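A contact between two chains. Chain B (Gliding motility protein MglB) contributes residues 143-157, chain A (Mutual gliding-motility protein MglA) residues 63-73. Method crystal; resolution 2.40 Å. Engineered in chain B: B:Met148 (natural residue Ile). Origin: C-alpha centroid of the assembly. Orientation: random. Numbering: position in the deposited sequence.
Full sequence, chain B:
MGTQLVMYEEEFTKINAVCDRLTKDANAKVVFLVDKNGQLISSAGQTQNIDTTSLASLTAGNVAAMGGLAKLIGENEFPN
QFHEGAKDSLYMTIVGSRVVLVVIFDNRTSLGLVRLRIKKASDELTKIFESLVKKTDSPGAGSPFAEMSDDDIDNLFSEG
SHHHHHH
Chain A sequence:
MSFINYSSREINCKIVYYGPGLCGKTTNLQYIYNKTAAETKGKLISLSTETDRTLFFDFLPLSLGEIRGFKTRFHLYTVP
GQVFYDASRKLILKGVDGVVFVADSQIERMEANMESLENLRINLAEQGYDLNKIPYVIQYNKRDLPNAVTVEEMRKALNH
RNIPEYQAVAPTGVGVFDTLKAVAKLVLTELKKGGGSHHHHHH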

# COMPACT_ATOMS: atom_id res chain seq x y z
N SER B 143 20.94 22.85 -5.74
CA SER B 143 19.61 22.74 -5.13
C SER B 143 18.59 23.62 -5.86
O SER B 143 18.81 24.82 -6.04
CB SER B 143 19.67 23.12 -3.65
OG SER B 143 18.39 23.05 -3.05
N PRO B 144 17.45 23.02 -6.25
CA PRO B 144 16.40 23.82 -6.90
C PRO B 144 15.77 24.83 -5.97
O PRO B 144 15.14 25.78 -6.44
CB PRO B 144 15.37 22.76 -7.34
CG PRO B 144 15.53 21.66 -6.30
CD PRO B 144 17.00 21.65 -5.94
N PHE B 145 15.93 24.66 -4.67
CA PHE B 145 15.22 25.46 -3.69
C PHE B 145 15.95 26.73 -3.28
O PHE B 145 15.31 27.66 -2.78
CB PHE B 145 14.92 24.60 -2.46
CG PHE B 145 14.14 23.35 -2.79
CD1 PHE B 145 12.81 23.44 -3.20
CD2 PHE B 145 14.74 22.10 -2.71
CE1 PHE B 145 12.07 22.28 -3.51
CE2 PHE B 145 14.01 20.94 -3.01
CZ PHE B 145 12.67 21.04 -3.41
N ALA B 146 17.26 26.80 -3.51
CA ALA B 146 18.03 27.96 -3.08
C ALA B 146 17.59 29.23 -3.81
O ALA B 146 17.40 30.28 -3.18
CB ALA B 146 19.52 27.70 -3.29
N GLU B 147 17.43 29.15 -5.13
CA GLU B 147 17.00 30.31 -5.91
C GLU B 147 15.49 30.34 -6.11
O GLU B 147 14.99 31.11 -6.93
CB GLU B 147 17.71 30.33 -7.27
N MSE B 148 14.75 29.52 -5.37
CA MSE B 148 13.31 29.49 -5.52
C MSE B 148 12.63 30.59 -4.72
O MSE B 148 13.11 31.00 -3.66
CB MSE B 148 12.77 28.14 -5.08
CG MSE B 148 11.30 27.99 -5.34
SE MSE B 148 10.70 26.22 -4.86
CE MSE B 148 11.92 25.19 -6.02
N SER B 149 11.50 31.08 -5.23
CA SER B 149 10.71 32.07 -4.51
C SER B 149 9.27 31.62 -4.53
O SER B 149 8.90 30.69 -5.24
CB SER B 149 10.89 33.47 -5.12
OG SER B 149 10.52 33.48 -6.49
N ASP B 150 8.44 32.28 -3.72
CA ASP B 150 7.07 31.80 -3.56
C ASP B 150 6.23 31.99 -4.81
O ASP B 150 5.17 31.36 -4.92
CB ASP B 150 6.41 32.47 -2.37
CG ASP B 150 6.88 31.89 -1.07
OD1 ASP B 150 7.92 32.36 -0.56
OD2 ASP B 150 6.24 30.93 -0.58
N ASP B 151 6.65 32.82 -5.77
CA ASP B 151 5.92 32.88 -7.03
C ASP B 151 6.10 31.59 -7.82
O ASP B 151 5.16 31.12 -8.47
CB ASP B 151 6.34 34.10 -7.84
CG ASP B 151 7.85 34.24 -7.96
OD1 ASP B 151 8.50 34.43 -6.91
OD2 ASP B 151 8.39 34.14 -9.09
N ASP B 152 7.28 30.98 -7.74
CA ASP B 152 7.50 29.68 -8.38
C ASP B 152 6.50 28.64 -7.88
O ASP B 152 6.01 27.81 -8.66
CB ASP B 152 8.94 29.21 -8.12
CG ASP B 152 9.97 29.98 -8.95
OD1 ASP B 152 9.74 30.16 -10.18
OD2 ASP B 152 11.00 30.42 -8.39
N ILE B 153 6.20 28.67 -6.59
CA ILE B 153 5.24 27.76 -5.99
C ILE B 153 3.82 28.15 -6.38
O ILE B 153 3.07 27.34 -6.95
CB ILE B 153 5.43 27.74 -4.46
CG1 ILE B 153 6.71 26.98 -4.08
CG2 ILE B 153 4.18 27.20 -3.76
CD1 ILE B 153 7.09 27.19 -2.63
N ASP B 154 3.42 29.41 -6.08
CA ASP B 154 2.05 29.86 -6.34
C ASP B 154 1.65 29.73 -7.81
O ASP B 154 0.48 29.48 -8.12
CB ASP B 154 1.87 31.32 -5.89
CG ASP B 154 1.90 31.48 -4.38
OD1 ASP B 154 1.93 30.47 -3.65
OD2 ASP B 154 1.92 32.65 -3.91
N ASN B 155 2.60 29.89 -8.74
CA ASN B 155 2.35 29.75 -10.17
C ASN B 155 2.37 28.31 -10.66
O ASN B 155 2.60 28.08 -11.85
CB ASN B 155 3.41 30.52 -10.97
CG ASN B 155 3.28 32.03 -10.84
OD1 ASN B 155 2.26 32.55 -10.37
ND2 ASN B 155 4.34 32.74 -11.27
N LEU B 156 2.16 27.32 -9.79
CA LEU B 156 2.45 25.96 -10.23
C LEU B 156 1.36 25.38 -11.12
O LEU B 156 1.66 24.60 -12.03
CB LEU B 156 2.68 25.04 -9.02
CG LEU B 156 3.41 23.77 -9.43
CD1 LEU B 156 4.51 24.04 -10.46
CD2 LEU B 156 3.99 23.07 -8.25
N PHE B 157 0.11 25.77 -10.90
CA PHE B 157 -1.02 25.04 -11.45
C PHE B 157 -1.67 25.72 -12.67
O PHE B 157 -1.12 26.68 -13.23
CB PHE B 157 -2.06 24.84 -10.34
CG PHE B 157 -1.44 24.61 -8.98
CD1 PHE B 157 -1.04 25.68 -8.18
CD2 PHE B 157 -1.26 23.31 -8.49
CE1 PHE B 157 -0.46 25.46 -6.94
CE2 PHE B 157 -0.69 23.08 -7.25
CZ PHE B 157 -0.27 24.16 -6.47
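Chain A 63-73: SLGEIRGFKTR

What shape does chain A bring to this contact, and which way does it run? Its stretch is a β-hairpin: strand 63-67 and strand 70-73 are joined by a type I' turn from A:Ile67 to A:Phe70, closed by paired backbone hydrogen bonds, A:Ile67 N to A:Phe70 O and A:Phe70 N to A:Ile67 O, both 3.0 Å. Chain B, a tail segment with a short helix at 150-154, runs along the hairpin in the sense opposite to the first strand. B:Pro144 has its CA 6.4 Å from the CA of A:Arg68 at the turn, B:Asp152 CA lies 6.0 Å from A:Ile67 CA, B:Leu156 CA lies 6.0 Å from A:Gly65 CA, and B:Phe157 CA lies 6.2 Å from A:Leu64 CA. No hydrogen bond joins the two backbones directly.

How does the beginning of chain B meet the turn? B:Pro144 lies over one face of the A:Phe70 ring, its CB 3.9 Å from the ring centroid and 20° off the ring normal, a CH-pi contact. Its carbonyl faces the A:Arg68 side chain, and A:Arg68 NE donates a weak hydrogen bond to B:Pro144 O at 3.3 Å, the one direct hydrogen bond across the stretches. B:Phe145 to B:Met148 form a type I turn, which brings B:Glu147 CB over one face of the guanidinium, 3.3 Å from A:Arg68 NH2. The side chain of B:Glu147 is not modelled beyond CB, so the contact that can be described is packing against the guanidinium. B:Met148, an engineered residue present as selenomethionine, reaches across with its tip: its CE is 3.4 Å from A:Ile67 CG2.

What does the helix add? B:Asp152 points its CA-to-CB bond toward the hairpin, and its CB packs 3.7 Å from A:Ile67 CG2. Its OD2 accepts a hydrogen bond from B:Ser149 N at 3.3 Å, within chain B, while two waters link the residue to chain A. One donates to both B:Asp152 O (2.9 Å) and A:Glu66 O (3.2 Å); the other donates to B:Asp152 OD1 (2.7 Å) and accepts from A:Arg68 N (3.1 Å). Water thus connects polar groups that do not bond directly. B:Ile153 directs its CA-to-CB bond away, yet its CG1 still comes within 4.2 Å of A:Ile67 CD1.

How does chain B finish against the first strand? Past the helix, B:Leu156 turns the end of its side chain to the hairpin, placing CD1 3.4 Å from A:Ile67 CG1 and 3.6 Å from A:Glu66 N. Its carbonyl comes close to a second one, with B:Leu156 O only 2.9 Å from A:Leu64 O; both are acceptors, so the approach is no hydrogen bond. Nearby, A:Gly65 leaves room for this carbonyl, since an ideal CB would fall 2.9 Å from B:Leu156 O. B:Phe157 closes the stretch, with A:Leu64 CD2 at its ring edge, 3.3 Å from B:Phe157 CE2.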

# COMPACT_ATOMS: atom_id res chain seq x y z
N SER A 63 1.15 14.83 -11.91
CA SER A 63 2.20 15.80 -12.21
C SER A 63 1.60 17.20 -12.25
O SER A 63 0.61 17.44 -12.95
CB SER A 63 2.90 15.47 -13.52
OG SER A 63 4.04 16.32 -13.68
N LEU A 64 2.19 18.12 -11.49
CA LEU A 64 1.56 19.42 -11.27
C LEU A 64 2.27 20.55 -12.01
O LEU A 64 2.03 21.72 -11.72
CB LEU A 64 1.48 19.71 -9.77
CG LEU A 64 0.14 19.16 -9.25
CD1 LEU A 64 0.22 17.65 -9.04
CD2 LEU A 64 -0.36 19.85 -7.98
N GLY A 65 3.11 20.23 -12.97
CA GLY A 65 3.91 21.24 -13.58
C GLY A 65 5.34 21.17 -13.09
O GLY A 65 5.81 20.14 -12.60
N GLU A 66 6.02 22.31 -13.19
CA GLU A 66 7.47 22.38 -13.16
C GLU A 66 7.91 23.62 -12.40
O GLU A 66 7.38 24.71 -12.62
CB GLU A 66 8.04 22.40 -14.58
CG GLU A 66 9.52 22.05 -14.67
CD GLU A 66 9.85 21.25 -15.93
OE1 GLU A 66 8.91 20.96 -16.71
OE2 GLU A 66 11.04 20.91 -16.13
N ILE A 67 8.89 23.44 -11.52
CA ILE A 67 9.41 24.51 -10.68
C ILE A 67 10.91 24.53 -10.90
O ILE A 67 11.60 23.56 -10.55
CB ILE A 67 9.10 24.32 -9.19
CG1 ILE A 67 7.60 24.20 -8.94
CG2 ILE A 67 9.56 25.53 -8.43
CD1 ILE A 67 7.18 24.68 -7.53
N ARG A 68 11.41 25.63 -11.48
CA ARG A 68 12.84 25.78 -11.79
C ARG A 68 13.36 24.62 -12.63
O ARG A 68 14.45 24.11 -12.41
CB ARG A 68 13.65 25.94 -10.51
CG ARG A 68 13.07 26.94 -9.52
CD ARG A 68 13.98 28.14 -9.37
NE ARG A 68 15.35 27.70 -9.13
CZ ARG A 68 16.42 28.26 -9.69
NH1 ARG A 68 16.27 29.29 -10.52
NH2 ARG A 68 17.64 27.78 -9.41
N GLY A 69 12.55 24.16 -13.59
CA GLY A 69 12.94 23.04 -14.43
C GLY A 69 13.01 21.67 -13.76
O GLY A 69 13.69 20.77 -14.29
N PHE A 70 12.36 21.48 -12.62
CA PHE A 70 12.14 20.15 -12.04
C PHE A 70 10.66 19.81 -12.18
O PHE A 70 9.80 20.62 -11.81
CB PHE A 70 12.52 20.10 -10.56
CG PHE A 70 14.01 19.99 -10.29
CD1 PHE A 70 14.89 20.99 -10.68
CD2 PHE A 70 14.51 18.89 -9.60
CE1 PHE A 70 16.25 20.89 -10.39
CE2 PHE A 70 15.87 18.79 -9.32
CZ PHE A 70 16.74 19.78 -9.72
N LYS A 71 10.35 18.64 -12.72
CA LYS A 71 8.96 18.23 -12.74
C LYS A 71 8.53 17.81 -11.34
O LYS A 71 9.30 17.21 -10.59
CB LYS A 71 8.73 17.08 -13.73
CG LYS A 71 9.32 17.31 -15.11
CD LYS A 71 9.43 16.00 -15.90
CE LYS A 71 10.88 15.72 -16.31
NZ LYS A 71 10.96 14.54 -17.21
N THR A 72 7.30 18.16 -10.98
CA THR A 72 6.75 17.82 -9.68
C THR A 72 5.82 16.63 -9.84
O THR A 72 4.85 16.69 -10.61
CB THR A 72 5.99 18.99 -9.06
OG1 THR A 72 4.95 19.43 -9.94
CG2 THR A 72 6.94 20.12 -8.78
N ARG A 73 6.10 15.55 -9.13
CA ARG A 73 5.25 14.37 -9.14
C ARG A 73 4.66 14.21 -7.74
O ARG A 73 5.39 14.03 -6.77
CB ARG A 73 6.03 13.12 -9.57
CG ARG A 73 6.58 13.24 -10.99
CD ARG A 73 5.95 12.26 -11.97
NE ARG A 73 6.15 12.59 -13.39
CZ ARG A 73 7.34 12.80 -13.96
NH1 ARG A 73 8.45 12.72 -13.24
NH2 ARG A 73 7.42 13.09 -15.26
O HOH W 1 6.77 27.65 -11.48
O HOH W 2 9.52 28.06 -11.84